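Local structure of phosphoinositol-specific phospholipase C (Pseudomonas sp., 5FYP) at residues A24-Y29 against A281-A286; A96-V101 against R142-K147; Q194-Y199 against V209-V214. The protein probably cleaves phosphatidylinositol lipids in a calcium-dependent reaction, releasing the lipid part from the phosphorylated inositol headgroup. All coordinates share one frame; numbering follows the deposited sequence.

Contact 1 (A24-Y29 against A281-A286); sequences ACHNCY and AYYRFA. With CA (calcium ion), chain I.
A24 and C25 pair with A281 and Y282 where the parallel strands 20-25 and 279-282 end, beside the calcium site of a fold assigned to the TIM-barrel clan. The Y282 N-H reaches A24 O at 2.9 Å, with an N-H...O angle of 161°. One step further on, H26 N makes a weak hydrogen bond to Y282 O at 3.0 Å, just as the strands give way to loop.

The main side-chain contact is an offset stack of H26 on Y283. The ring centroids are 4.3 Å apart and the planes are only 10° from parallel. CG of H26 is anti to the backbone N (chi1 -171°), and the two side chains run side by side in the same direction. H26 ND1 sits over one face of the Y283 ring, displaced toward its rim. Both imidazole nitrogens also meet water. H26 ND1 is 2.8 Å from a water that also donates to A281 O. H26 NE2 is 2.9 Å from a second water, and that water binds the calcium ion at 2.4 Å. H26 is thus a second-shell residue of the metal, while N27 next to it is a direct ligand.

On the loop that follows, the disulfide C25-C28 closes the turn, and F285 packs on its two CB atoms. C25 CB meets F285 CD2 at 3.7 Å, and C28 CB packs near CE2 of the same ring.

E48, D50 and D119 complete the protein ligands of the calcium. The Y283 N-H bonds to D265, and the Y283 ring also meets that of Y33. Strands 46-52 and 258-262 flank the pair: A24 and H26 touch the first through T46 and E48, and A281 and H26 touch the second through W262.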
ATOM      1  N   ALA A  24      10.766  -0.955  -0.054  1.00  7.76           N
ATOM      2  CA  ALA A  24       9.586  -1.629   0.478  1.00  7.66           C
ATOM      3  C   ALA A  24       9.883  -3.111   0.552  1.00  7.53           C
ATOM      4  O   ALA A  24      10.740  -3.643  -0.156  1.00  8.19           O
ATOM      5  CB  ALA A  24       8.387  -1.369  -0.417  1.00  8.35           C
ATOM      6  N   CYS A  25       9.138  -3.824   1.397  1.00  8.24           N
ATOM      7  CA  CYS A  25       9.250  -5.266   1.386  1.00  8.79           C
ATOM      8  C   CYS A  25       8.451  -5.853   0.227  1.00  9.42           C
ATOM      9  O   CYS A  25       7.619  -5.201  -0.329  1.00 14.50           O
ATOM     10  CB  CYS A  25       8.780  -5.876   2.705  1.00  9.37           C
ATOM     11  SG  CYS A  25       7.034  -6.252   2.777  1.00 11.24           S
ATOM     12  N   HIS A  26       8.707  -7.115  -0.081  1.00  7.76           N
ATOM     13  CA  HIS A  26       7.863  -7.896  -0.955  1.00  7.52           C
ATOM     14  C   HIS A  26       7.420  -9.139  -0.168  1.00  7.16           C
ATOM     15  O   HIS A  26       8.255  -9.979   0.185  1.00  8.64           O
ATOM     16  CB  HIS A  26       8.585  -8.276  -2.239  1.00  8.31           C
ATOM     17  CG  HIS A  26       7.695  -8.891  -3.278  1.00  8.91           C
ATOM     18  ND1 HIS A  26       8.147  -9.120  -4.547  1.00  9.72           N
ATOM     19  CD2 HIS A  26       6.404  -9.304  -3.264  1.00 11.85           C
ATOM     20  CE1 HIS A  26       7.181  -9.676  -5.260  1.00 10.97           C
ATOM     21  NE2 HIS A  26       6.121  -9.805  -4.505  1.00 13.48           N
ATOM     22  N   ASN A  27       6.135  -9.225   0.162  1.00  7.64           N
ATOM     23  CA  ASN A  27       5.596 -10.394   0.855  1.00  7.80           C
ATOM     24  C   ASN A  27       6.271 -10.662   2.196  1.00  8.53           C
ATOM     25  O   ASN A  27       6.442 -11.825   2.610  1.00  9.25           O
ATOM     26  CB  ASN A  27       5.616 -11.636  -0.002  1.00  9.54           C
ATOM     27  CG  ASN A  27       4.604 -11.597  -1.130  1.00 11.12           C
ATOM     28  OD1 ASN A  27       3.816 -10.665  -1.279  1.00  9.71           O
ATOM     29  ND2 ASN A  27       4.699 -12.552  -1.961  1.00 16.65           N
ATOM     30  N   CYS A  28       6.593  -9.602   2.946  1.00  8.32           N
ATOM     31  CA  CYS A  28       7.333  -9.787   4.200  1.00  9.08           C
ATOM     32  C   CYS A  28       6.587 -10.381   5.370  1.00  9.25           C
ATOM     33  O   CYS A  28       7.173 -10.560   6.432  1.00 11.52           O
ATOM     34  CB  CYS A  28       8.020  -8.519   4.648  1.00 10.00           C
ATOM     35  SG  CYS A  28       6.949  -7.098   4.832  1.00 12.14           S
ATOM     36  N   TYR A  29       5.314 -10.690   5.166  1.00  8.86           N
ATOM     37  CA  TYR A  29       4.564 -11.532   6.098  1.00  8.90           C
ATOM     38  C   TYR A  29       4.995 -13.003   6.071  1.00  9.78           C
ATOM     39  O   TYR A  29       4.639 -13.775   6.966  1.00 10.43           O
ATOM     40  CB  TYR A  29       3.053 -11.437   5.762  1.00  8.40           C
ATOM     41  CG  TYR A  29       2.698 -12.110   4.468  1.00  8.96           C
ATOM     42  CD1 TYR A  29       2.473 -13.481   4.429  1.00  9.23           C
ATOM     43  CD2 TYR A  29       2.701 -11.431   3.262  1.00  8.10           C
ATOM     44  CE1 TYR A  29       2.254 -14.126   3.225  1.00  9.72           C
ATOM     45  CE2 TYR A  29       2.489 -12.075   2.068  1.00  8.90           C
ATOM     46  CZ  TYR A  29       2.279 -13.442   2.062  1.00  9.22           C
ATOM     47  OH  TYR A  29       2.118 -14.127   0.876  1.00 10.88           O
ATOM     48  N   ALA A 281       9.853  -2.710  -4.201  1.00  7.33           N
ATOM     49  CA  ALA A 281       9.617  -3.881  -3.360  1.00  7.53           C
ATOM     50  C   ALA A 281      10.713  -4.914  -3.534  1.00  7.48           C
ATOM     51  O   ALA A 281      10.966  -5.356  -4.652  1.00  8.94           O
ATOM     52  CB  ALA A 281       8.280  -4.479  -3.700  1.00  9.06           C
ATOM     53  N   TYR A 282      11.313  -5.315  -2.420  1.00  7.53           N
ATOM     54  CA  TYR A 282      12.373  -6.318  -2.394  1.00  7.52           C
ATOM     55  C   TYR A 282      12.062  -7.418  -1.400  1.00  8.12           C
ATOM     56  O   TYR A 282      11.697  -7.149  -0.252  1.00  8.33           O
ATOM     57  CB  TYR A 282      13.693  -5.712  -1.961  1.00  7.98           C
ATOM     58  CG  TYR A 282      14.290  -4.730  -2.911  1.00  8.38           C
ATOM     59  CD1 TYR A 282      13.996  -3.380  -2.808  1.00  8.67           C
ATOM     60  CD2 TYR A 282      15.216  -5.118  -3.881  1.00  9.25           C
ATOM     61  CE1 TYR A 282      14.575  -2.454  -3.649  1.00  9.21           C
ATOM     62  CE2 TYR A 282      15.809  -4.191  -4.732  1.00 10.83           C
ATOM     63  CZ  TYR A 282      15.476  -2.872  -4.607  1.00  9.88           C
ATOM     64  OH  TYR A 282      16.069  -1.936  -5.397  1.00 11.10           O
ATOM     65  N   TYR A 283      12.288  -8.663  -1.809  1.00  8.08           N
ATOM     66  CA  TYR A 283      12.240  -9.771  -0.854  1.00  8.53           C
ATOM     67  C   TYR A 283      13.239  -9.539   0.291  1.00  8.88           C
ATOM     68  O   TYR A 283      12.902  -9.684   1.468  1.00  9.70           O
ATOM     69  CB  TYR A 283      12.537 -11.080  -1.549  1.00  9.54           C
ATOM     70  CG  TYR A 283      11.517 -11.452  -2.578  1.00  9.97           C
ATOM     71  CD1 TYR A 283      10.205 -11.771  -2.202  1.00 10.54           C
ATOM     72  CD2 TYR A 283      11.833 -11.544  -3.938  1.00 10.37           C
ATOM     73  CE1 TYR A 283       9.256 -12.153  -3.137  1.00 11.81           C
ATOM     74  CE2 TYR A 283      10.894 -11.901  -4.888  1.00 11.84           C
ATOM     75  CZ  TYR A 283       9.606 -12.224  -4.478  1.00 12.16           C
ATOM     76  OH  TYR A 283       8.665 -12.632  -5.391  1.00 15.35           O
ATOM     77  N   ARG A 284      14.469  -9.207  -0.090  1.00  8.74           N
ATOM     78  CA  ARG A 284      15.616  -8.996   0.843  1.00  9.27           C
ATOM     79  C   ARG A 284      15.743  -7.483   1.083  1.00  9.21           C
ATOM     80  O   ARG A 284      16.689  -6.829   0.654  1.00 10.84           O
ATOM     81  CB  ARG A 284      16.891  -9.601   0.287  1.00 10.82           C
ATOM     82  CG  ARG A 284      16.758 -11.092  -0.056  1.00 13.53           C
ATOM     83  CD  ARG A 284      17.954 -11.681  -0.803  1.00 16.06           C
ATOM     84  NE  ARG A 284      19.182 -11.592  -0.072  1.00 16.68           N
ATOM     85  CZ  ARG A 284      20.371 -11.828  -0.606  1.00 16.97           C
ATOM     86  NH1 ARG A 284      20.543 -12.116  -1.939  1.00 12.66           N
ATOM     87  NH2 ARG A 284      21.450 -11.740   0.173  1.00 17.76           N
ATOM     88  N   PHE A 285      14.743  -6.930   1.757  1.00  8.86           N
ATOM     89  CA  PHE A 285      14.662  -5.480   1.917  1.00  9.45           C
ATOM     90  C   PHE A 285      15.803  -4.879   2.761  1.00  9.34           C
ATOM     91  O   PHE A 285      16.284  -3.793   2.436  1.00 10.06           O
ATOM     92  CB  PHE A 285      13.295  -5.065   2.499  1.00  8.82           C
ATOM     93  CG  PHE A 285      12.907  -5.833   3.734  1.00  9.05           C
ATOM     94  CD1 PHE A 285      13.337  -5.431   4.985  1.00 10.00           C
ATOM     95  CD2 PHE A 285      12.163  -6.996   3.620  1.00  9.38           C
ATOM     96  CE1 PHE A 285      13.019  -6.188   6.100  1.00 11.33           C
ATOM     97  CE2 PHE A 285      11.888  -7.758   4.729  1.00  9.77           C
ATOM     98  CZ  PHE A 285      12.315  -7.347   5.966  1.00 10.19           C
ATOM     99  N   ALA A 286      16.257  -5.592   3.775  1.00  9.66           N
ATOM    100  CA  ALA A 286      17.290  -5.026   4.669  1.00 11.00           C
ATOM    101  C   ALA A 286      18.606  -4.850   3.945  1.00 11.22           C
ATOM    102  O   ALA A 286      19.383  -3.944   4.264  1.00 13.57           O
ATOM    103  CB  ALA A 286      17.473  -5.868   5.910  1.00 11.75           C
TER
HETATM  104 CA    CA I1303       1.897 -10.052  -2.603  0.80 12.02          CA
HETATM  105  O   HOH W   1      10.368  -7.876  -5.613  1.00  9.54           O
HETATM  106  O   HOH W   2      10.118  -9.224   2.086  1.00  9.67           O
HETATM  107  O   HOH W   3       3.222  -9.889  -4.600  1.00 23.49           O
HETATM  108  O   HOH W   4       1.876 -12.240  -3.635  1.00 14.45           O

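Contact 2 (A96-V101 against R142-K147); sequences ACLNDV and RVFQGK
L98 packs against V143 and F144 where helix 94-107 meets the last turn of helix 133-144. Its CB points at the other helix and touches both partners: it is 3.9 Å from V143 CG1, and it comes equally near F144 CZ. From there CG turns anti to the carbonyl carbon (chi1 -62°). At the tip, the L98 methyl CD2 lies in the plane of the F144 ring, at its edge, 4.0 Å from F144 CE2. The two side chains cross at about a right angle.

The same ring tip also meets the helix backbone, with F144 CZ 3.6 Å from L98 O. One turn along, V101 CG1 comes to another part of the ring edge, 4.1 Å from F144 CE1. The end of the phenyl group thus touches L98 and V101, which lie about one turn apart on helix 94-107. One face of the ring is covered by V143 CG1 of its own helix, which stands over the ring centre.

Toward solvent the contact turns polar. N99 OD1 approaches V143 CG1 at 3.6 Å. The same oxygen accepts a hydrogen bond from a water at 3.0 Å, and that water also donates to V143 O at 2.9 Å. The water thus joins N99 to a carbonyl in the final turn of helix 133-144.

R142 of helix 133-144 forms a salt bridge to E95, and K147, in the 3-10 turn after that helix, forms one to D106; both acids are on helix 94-107. The disulfide C97-C84 ties helix 94-107 to the loop before it. Strand 114-120 backs both helices: L98, V101 and F144 all touch L116. L98 also reaches L49 of the adjacent parallel strand 46-52.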
ATOM      1  N   ALA A  96      -4.888  -9.772  13.064  1.00 12.56           N
ATOM      2  CA  ALA A  96      -3.703  -9.885  13.928  1.00 12.77           C
ATOM      3  C   ALA A  96      -2.478  -9.176  13.315  1.00 11.96           C
ATOM      4  O   ALA A  96      -1.729  -8.459  13.991  1.00 13.30           O
ATOM      5  CB  ALA A  96      -3.376 -11.328  14.185  1.00 14.22           C
ATOM      6  N   CYS A  97      -2.278  -9.390  12.024  1.00 11.02           N
ATOM      7  CA  CYS A  97      -1.183  -8.738  11.313  1.00 10.88           C
ATOM      8  C   CYS A  97      -1.320  -7.212  11.345  1.00 10.79           C
ATOM      9  O   CYS A  97      -0.349  -6.489  11.569  1.00 11.73           O
ATOM     10  CB  CYS A  97      -1.072  -9.219   9.871  1.00 10.94           C
ATOM     11  SG  CYS A  97      -0.649 -10.966   9.663  1.00 11.35           S
ATOM     12  N   LEU A  98      -2.533  -6.741  11.104  1.00 10.53           N
ATOM     13  CA  LEU A  98      -2.787  -5.309  11.175  1.00  9.37           C
ATOM     14  C   LEU A  98      -2.512  -4.765  12.588  1.00 11.30           C
ATOM     15  O   LEU A  98      -1.933  -3.683  12.744  1.00 12.86           O
ATOM     16  CB  LEU A  98      -4.211  -4.989  10.742  1.00 11.19           C
ATOM     17  CG  LEU A  98      -4.567  -5.346   9.303  1.00 11.55           C
ATOM     18  CD1 LEU A  98      -6.013  -4.968   9.039  1.00 14.13           C
ATOM     19  CD2 LEU A  98      -3.668  -4.678   8.289  1.00 12.03           C
ATOM     20  N   ASN A  99      -2.917  -5.508  13.608  1.00 11.60           N
ATOM     21  CA  ASN A  99      -2.637  -5.099  14.983  1.00 13.18           C
ATOM     22  C   ASN A  99      -1.160  -5.053  15.326  1.00 13.90           C
ATOM     23  O   ASN A  99      -0.741  -4.184  16.097  1.00 14.84           O
ATOM     24  CB  ASN A  99      -3.389  -5.970  15.969  1.00 14.53           C
ATOM     25  CG  ASN A  99      -4.758  -5.404  16.275  1.00 18.96           C
ATOM     26  OD1 ASN A  99      -4.899  -4.211  16.587  1.00 25.08           O
ATOM     27  ND2 ASN A  99      -5.754  -6.244  16.236  1.00 22.84           N
ATOM     28  N   ASP A 100      -0.364  -5.917  14.695  1.00 12.90           N
ATOM     29  CA  ASP A 100       1.090  -5.820  14.900  1.00 13.57           C
ATOM     30  C   ASP A 100       1.598  -4.446  14.426  1.00 13.59           C
ATOM     31  O   ASP A 100       2.429  -3.814  15.078  1.00 14.26           O
ATOM     32  CB  ASP A 100       1.823  -6.911  14.130  1.00 13.83           C
ATOM     33  CG  ASP A 100       1.762  -8.258  14.811  1.00 16.04           C
ATOM     34  OD1 ASP A 100       1.382  -8.326  15.993  1.00 20.25           O
ATOM     35  OD2 ASP A 100       2.106  -9.231  14.121  1.00 15.46           O
ATOM     36  N   VAL A 101       1.074  -3.948  13.312  1.00 12.39           N
ATOM     37  CA  VAL A 101       1.453  -2.621  12.796  1.00 12.83           C
ATOM     38  C   VAL A 101       0.934  -1.532  13.729  1.00 12.78           C
ATOM     39  O   VAL A 101       1.651  -0.594  14.067  1.00 14.29           O
ATOM     40  CB  VAL A 101       0.962  -2.422  11.356  1.00 12.73           C
ATOM     41  CG1 VAL A 101       1.332  -1.037  10.863  1.00 11.03           C
ATOM     42  CG2 VAL A 101       1.563  -3.488  10.460  1.00 10.96           C
ATOM     43  N   ARG A 142     -11.524  -0.089  12.458  1.00 15.02           N
ATOM     44  CA  ARG A 142     -11.579  -0.579  13.849  1.00 16.49           C
ATOM     45  C   ARG A 142     -10.183  -0.812  14.418  1.00 15.54           C
ATOM     46  O   ARG A 142      -9.898  -0.471  15.553  1.00 18.09           O
ATOM     47  CB  ARG A 142     -12.408  -1.850  13.933  1.00 19.18           C
ATOM     48  CG  ARG A 142     -12.551  -2.394  15.329  1.00 21.23           C
ATOM     49  CD  ARG A 142     -13.699  -3.403  15.388  1.00 22.94           C
ATOM     50  NE  ARG A 142     -13.521  -4.499  14.433  1.00 22.66           N
ATOM     51  CZ  ARG A 142     -12.636  -5.485  14.572  1.00 23.12           C
ATOM     52  NH1 ARG A 142     -11.831  -5.536  15.618  1.00 21.87           N
ATOM     53  NH2 ARG A 142     -12.555  -6.427  13.643  1.00 21.95           N
ATOM     54  N   VAL A 143      -9.293  -1.363  13.597  1.00 14.79           N
ATOM     55  CA  VAL A 143      -7.928  -1.596  14.048  1.00 13.23           C
ATOM     56  C   VAL A 143      -7.155  -0.282  14.189  1.00 13.62           C
ATOM     57  O   VAL A 143      -6.582  -0.003  15.240  1.00 15.04           O
ATOM     58  CB  VAL A 143      -7.173  -2.535  13.090  1.00 14.47           C
ATOM     59  CG1 VAL A 143      -5.695  -2.616  13.449  1.00 14.29           C
ATOM     60  CG2 VAL A 143      -7.782  -3.923  13.126  1.00 15.01           C
ATOM     61  N   PHE A 144      -7.149   0.543  13.147  1.00 12.75           N
ATOM     62  CA  PHE A 144      -6.254   1.701  13.098  1.00 13.23           C
ATOM     63  C   PHE A 144      -6.825   3.000  13.626  1.00 15.42           C
ATOM     64  O   PHE A 144      -6.052   3.886  13.974  1.00 17.41           O
ATOM     65  CB  PHE A 144      -5.738   1.918  11.673  1.00 12.82           C
ATOM     66  CG  PHE A 144      -4.815   0.819  11.210  1.00 11.47           C
ATOM     67  CD1 PHE A 144      -3.545   0.722  11.750  1.00 12.73           C
ATOM     68  CD2 PHE A 144      -5.202  -0.101  10.261  1.00 11.19           C
ATOM     69  CE1 PHE A 144      -2.675  -0.276  11.371  1.00 12.14           C
ATOM     70  CE2 PHE A 144      -4.344  -1.112   9.873  1.00 11.56           C
ATOM     71  CZ  PHE A 144      -3.080  -1.221  10.424  1.00 11.88           C
ATOM     72  N   GLN A 145      -8.156   3.092  13.649  1.00 18.80           N
ATOM     73  CA  GLN A 145      -8.873   4.240  14.110  1.00 21.53           C
ATOM     74  C   GLN A 145      -8.342   5.500  13.434  1.00 21.02           C
ATOM     75  O   GLN A 145      -8.167   5.550  12.208  1.00 20.28           O
ATOM     76  CB  GLN A 145      -8.768   4.259  15.642  1.00 22.13           C
ATOM     77  CG  GLN A 145      -9.368   3.044  16.333  1.00 27.41           C
ATOM     78  N   GLY A 146      -7.920   6.471  14.211  1.00 20.46           N
ATOM     79  CA  GLY A 146      -7.501   7.721  13.647  1.00 19.29           C
ATOM     80  C   GLY A 146      -6.135   7.741  13.030  1.00 16.82           C
ATOM     81  O   GLY A 146      -5.720   8.783  12.550  1.00 17.04           O
ATOM     82  N   LYS A 147      -5.420   6.602  13.009  1.00 14.56           N
ATOM     83  CA  LYS A 147      -4.093   6.581  12.393  1.00 12.24           C
ATOM     84  C   LYS A 147      -4.138   6.694  10.878  1.00 10.51           C
ATOM     85  O   LYS A 147      -3.145   7.036  10.267  1.00 10.92           O
ATOM     86  CB  LYS A 147      -3.326   5.316  12.764  1.00 11.83           C
ATOM     87  CG  LYS A 147      -2.948   5.219  14.223  1.00 13.44           C
ATOM     88  CD  LYS A 147      -2.231   3.894  14.502  1.00 14.52           C
ATOM     89  CE  LYS A 147      -1.926   3.666  15.983  1.00 17.85           C
ATOM     90  NZ  LYS A 147      -0.937   4.647  16.507  1.00 18.43           N
TER
HETATM   91  O   HOH W   5      -6.601  -1.884  17.401  1.00 33.10           O

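Contact 3 (Q194-Y199 against V209-V214); sequences QKLSQY and VFISPV
Helix 193-203 runs back against the direction of strand 210-211, and the nearest CA atoms, those of L196 and I211, are 6.0 Å apart. There the side chains of L196 and I211 slide past each other in opposite directions, and L196 CG lies 4.0 Å from I211 CB. The tip of L196 goes on past the end of the strand. Its CD2 sits 3.5 Å from S212 O and also packs against P213.

One turn later, Y199 extends with CG anti to the backbone N (chi1 172°). Its CD2 meets I211 CG2 at 3.6 Å, and the two side chains cross obliquely. The phenol end lies across V209 at about a right angle. V209 N gives a weak hydrogen bond to Y199 OH at 3.1 Å, with an N-H...O angle of 134°. The stronger partner of this hydroxyl is D137 of helix 133-144, so the buried oxygen has two partners.

L188 of strand 184-189 touches both L196 and V209. Strand 184-189, helix 193-203 and strand 210-211 form a beta-alpha-beta crossover between parallel strands, the repeating element of TIM-barrel folds.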
ATOM      1  N   GLN A 194     -10.598  -5.074 -11.908  1.00  8.36           N
ATOM      2  CA  GLN A 194     -12.019  -5.126 -11.620  1.00  9.00           C
ATOM      3  C   GLN A 194     -12.309  -5.131 -10.112  1.00  8.14           C
ATOM      4  O   GLN A 194     -13.290  -4.521  -9.694  1.00  9.04           O
ATOM      5  CB  GLN A 194     -12.623  -6.386 -12.265  1.00 10.57           C
ATOM      6  CG  GLN A 194     -12.755  -6.367 -13.765  1.00 13.24           C
ATOM      7  CD  GLN A 194     -11.503  -6.680 -14.573  1.00 13.93           C
ATOM      8  OE1 GLN A 194     -10.339  -6.803 -14.048  1.00 13.46           O
ATOM      9  NE2 GLN A 194     -11.707  -6.772 -15.893  1.00 15.32           N
ATOM     10  N   LYS A 195     -11.494  -5.828  -9.319  1.00  8.47           N
ATOM     11  CA  LYS A 195     -11.758  -5.878  -7.886  1.00  8.49           C
ATOM     12  C   LYS A 195     -11.534  -4.531  -7.218  1.00  7.85           C
ATOM     13  O   LYS A 195     -12.205  -4.203  -6.240  1.00  8.67           O
ATOM     14  CB  LYS A 195     -10.944  -6.977  -7.190  1.00  8.58           C
ATOM     15  CG  LYS A 195     -11.582  -8.359  -7.197  1.00 10.15           C
ATOM     16  CD  LYS A 195     -11.892  -8.934  -8.548  1.00 11.04           C
ATOM     17  CE  LYS A 195     -12.399 -10.369  -8.434  1.00 12.58           C
ATOM     18  NZ  LYS A 195     -12.810 -10.952  -9.722  1.00 15.25           N
ATOM     19  N   LEU A 196     -10.587  -3.753  -7.732  1.00  7.10           N
ATOM     20  CA  LEU A 196     -10.358  -2.402  -7.251  1.00  7.32           C
ATOM     21  C   LEU A 196     -11.519  -1.490  -7.660  1.00  7.40           C
ATOM     22  O   LEU A 196     -11.940  -0.633  -6.889  1.00  7.70           O
ATOM     23  CB  LEU A 196      -9.026  -1.847  -7.770  1.00  7.41           C
ATOM     24  CG  LEU A 196      -7.769  -2.298  -7.018  1.00  8.50           C
ATOM     25  CD1 LEU A 196      -7.639  -3.745  -6.709  1.00  9.78           C
ATOM     26  CD2 LEU A 196      -6.556  -1.780  -7.735  1.00  8.32           C
ATOM     27  N   SER A 197     -12.013  -1.667  -8.888  1.00  7.41           N
ATOM     28  CA  SER A 197     -13.142  -0.874  -9.356  1.00  8.22           C
ATOM     29  C   SER A 197     -14.394  -1.142  -8.512  1.00  8.75           C
ATOM     30  O   SER A 197     -15.122  -0.215  -8.169  1.00  9.63           O
ATOM     31  CB  SER A 197     -13.386  -1.167 -10.822  1.00  8.17           C
ATOM     32  OG  SER A 197     -14.297  -0.217 -11.371  1.00  9.56           O
ATOM     33  N   GLN A 198     -14.573  -2.399  -8.147  1.00  8.43           N
ATOM     34  CA  GLN A 198     -15.706  -2.779  -7.301  1.00  9.43           C
ATOM     35  C   GLN A 198     -15.588  -2.111  -5.917  1.00  8.90           C
ATOM     36  O   GLN A 198     -16.575  -1.630  -5.368  1.00  9.84           O
ATOM     37  CB  GLN A 198     -15.755  -4.287  -7.159  1.00 10.07           C
ATOM     38  CG  GLN A 198     -16.186  -4.988  -8.444  1.00 11.26           C
ATOM     39  CD  GLN A 198     -15.740  -6.438  -8.522  1.00 12.45           C
ATOM     40  OE1 GLN A 198     -15.334  -7.045  -7.544  1.00 16.75           O
ATOM     41  NE2 GLN A 198     -15.844  -7.007  -9.683  1.00 16.99           N
ATOM     42  N   TYR A 199     -14.377  -2.129  -5.354  1.00  8.59           N
ATOM     43  CA  TYR A 199     -14.145  -1.483  -4.064  1.00  7.90           C
ATOM     44  C   TYR A 199     -14.461   0.015  -4.136  1.00  8.46           C
ATOM     45  O   TYR A 199     -15.195   0.551  -3.301  1.00  9.27           O
ATOM     46  CB  TYR A 199     -12.710  -1.757  -3.618  1.00  8.57           C
ATOM     47  CG  TYR A 199     -12.338  -0.971  -2.385  1.00  8.39           C
ATOM     48  CD1 TYR A 199     -12.645  -1.448  -1.105  1.00  8.47           C
ATOM     49  CD2 TYR A 199     -11.725   0.259  -2.486  1.00  8.65           C
ATOM     50  CE1 TYR A 199     -12.372  -0.702   0.023  1.00  8.67           C
ATOM     51  CE2 TYR A 199     -11.423   1.021  -1.363  1.00  8.37           C
ATOM     52  CZ  TYR A 199     -11.771   0.535  -0.101  1.00  8.56           C
ATOM     53  OH  TYR A 199     -11.497   1.314   0.977  1.00  9.10           O
ATOM     54  N   VAL A 209      -9.099   2.937   2.042  1.00  8.01           N
ATOM     55  CA  VAL A 209      -7.941   2.346   1.373  1.00  7.50           C
ATOM     56  C   VAL A 209      -7.777   2.984   0.007  1.00  7.53           C
ATOM     57  O   VAL A 209      -8.748   3.215  -0.715  1.00  8.18           O
ATOM     58  CB  VAL A 209      -8.145   0.807   1.275  1.00  8.80           C
ATOM     59  CG1 VAL A 209      -6.943   0.108   0.664  1.00  8.66           C
ATOM     60  CG2 VAL A 209      -8.482   0.205   2.621  1.00  9.47           C
ATOM     61  N   PHE A 210      -6.517   3.249  -0.343  1.00  6.69           N
ATOM     62  CA  PHE A 210      -6.134   3.709  -1.692  1.00  6.42           C
ATOM     63  C   PHE A 210      -6.140   2.532  -2.669  1.00  6.48           C
ATOM     64  O   PHE A 210      -5.463   1.537  -2.434  1.00  9.75           O
ATOM     65  CB  PHE A 210      -4.704   4.267  -1.679  1.00  6.72           C
ATOM     66  CG  PHE A 210      -4.563   5.586  -0.985  1.00  6.68           C
ATOM     67  CD1 PHE A 210      -4.369   5.672   0.392  1.00  7.32           C
ATOM     68  CD2 PHE A 210      -4.605   6.767  -1.706  1.00  6.98           C
ATOM     69  CE1 PHE A 210      -4.213   6.889   1.004  1.00  8.54           C
ATOM     70  CE2 PHE A 210      -4.491   7.990  -1.086  1.00  8.88           C
ATOM     71  CZ  PHE A 210      -4.299   8.050   0.277  1.00  7.59           C
ATOM     72  N   ILE A 211      -6.777   2.669  -3.832  1.00  6.24           N
ATOM     73  CA  ILE A 211      -6.652   1.650  -4.857  1.00  6.49           C
ATOM     74  C   ILE A 211      -5.420   1.905  -5.729  1.00  6.22           C
ATOM     75  O   ILE A 211      -5.096   3.047  -6.041  1.00  7.62           O
ATOM     76  CB  ILE A 211      -7.919   1.513  -5.711  1.00  6.93           C
ATOM     77  CG1 ILE A 211      -8.309   2.790  -6.459  1.00  8.07           C
ATOM     78  CG2 ILE A 211      -9.080   1.009  -4.857  1.00  7.50           C
ATOM     79  CD1 ILE A 211      -9.330   2.557  -7.553  1.00  8.54           C
ATOM     80  N   SER A 212      -4.706   0.829  -6.078  1.00  5.92           N
ATOM     81  CA  SER A 212      -3.509   0.969  -6.881  1.00  5.77           C
ATOM     82  C   SER A 212      -3.527  -0.056  -8.010  1.00  5.87           C
ATOM     83  O   SER A 212      -3.131  -1.201  -7.808  1.00  6.81           O
ATOM     84  CB  SER A 212      -2.269   0.806  -6.024  1.00  6.52           C
ATOM     85  OG  SER A 212      -1.118   1.001  -6.813  1.00  7.12           O
ATOM     86  N   PRO A 213      -4.061   0.333  -9.168  1.00  5.95           N
ATOM     87  CA  PRO A 213      -4.267  -0.663 -10.232  1.00  6.35           C
ATOM     88  C   PRO A 213      -2.985  -1.121 -10.889  1.00  5.73           C
ATOM     89  O   PRO A 213      -1.997  -0.389 -10.977  1.00  6.20           O
ATOM     90  CB  PRO A 213      -5.159   0.080 -11.228  1.00  7.00           C
ATOM     91  CG  PRO A 213      -4.849   1.517 -11.007  1.00  7.91           C
ATOM     92  CD  PRO A 213      -4.627   1.638  -9.521  1.00  6.26           C
ATOM     93  N   VAL A 214      -3.059  -2.337 -11.428  1.00  6.37           N
ATOM     94  CA  VAL A 214      -2.055  -2.876 -12.321  1.00  7.02           C
ATOM     95  C   VAL A 214      -1.958  -1.924 -13.513  1.00  6.98           C
ATOM     96  O   VAL A 214      -2.952  -1.566 -14.138  1.00  8.17           O
ATOM     97  CB  VAL A 214      -2.444  -4.291 -12.804  1.00  8.23           C
ATOM     98  CG1 VAL A 214      -1.445  -4.801 -13.828  1.00 10.00           C
ATOM     99  CG2 VAL A 214      -2.555  -5.258 -11.626  1.00  9.05           C
TER

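In the fold
All three contacts are largely buried, but they use different elements. Contact 1 pairs strand ends, contact 2 joins two helices, and contact 3 lays a helix on a strand. Contact 1 is the more polar, with strand hydrogen bonds, an aromatic stack and ordered water beside the calcium. Contacts 2 and 3 are mainly hydrophobic; contact 2 adds a water bridge at partly exposed N99, contact 3 a weak hydrogen bond to the buried hydroxyl of Y199. Helix 133-144 links them: its end forms part of contact 2, and its D137 holds Y199. Strand 46-52 backs both contact 1 and contact 2. Contacts 1 and 3 lie on opposite sides of the chain's centre, their own centres about 22 Å apart.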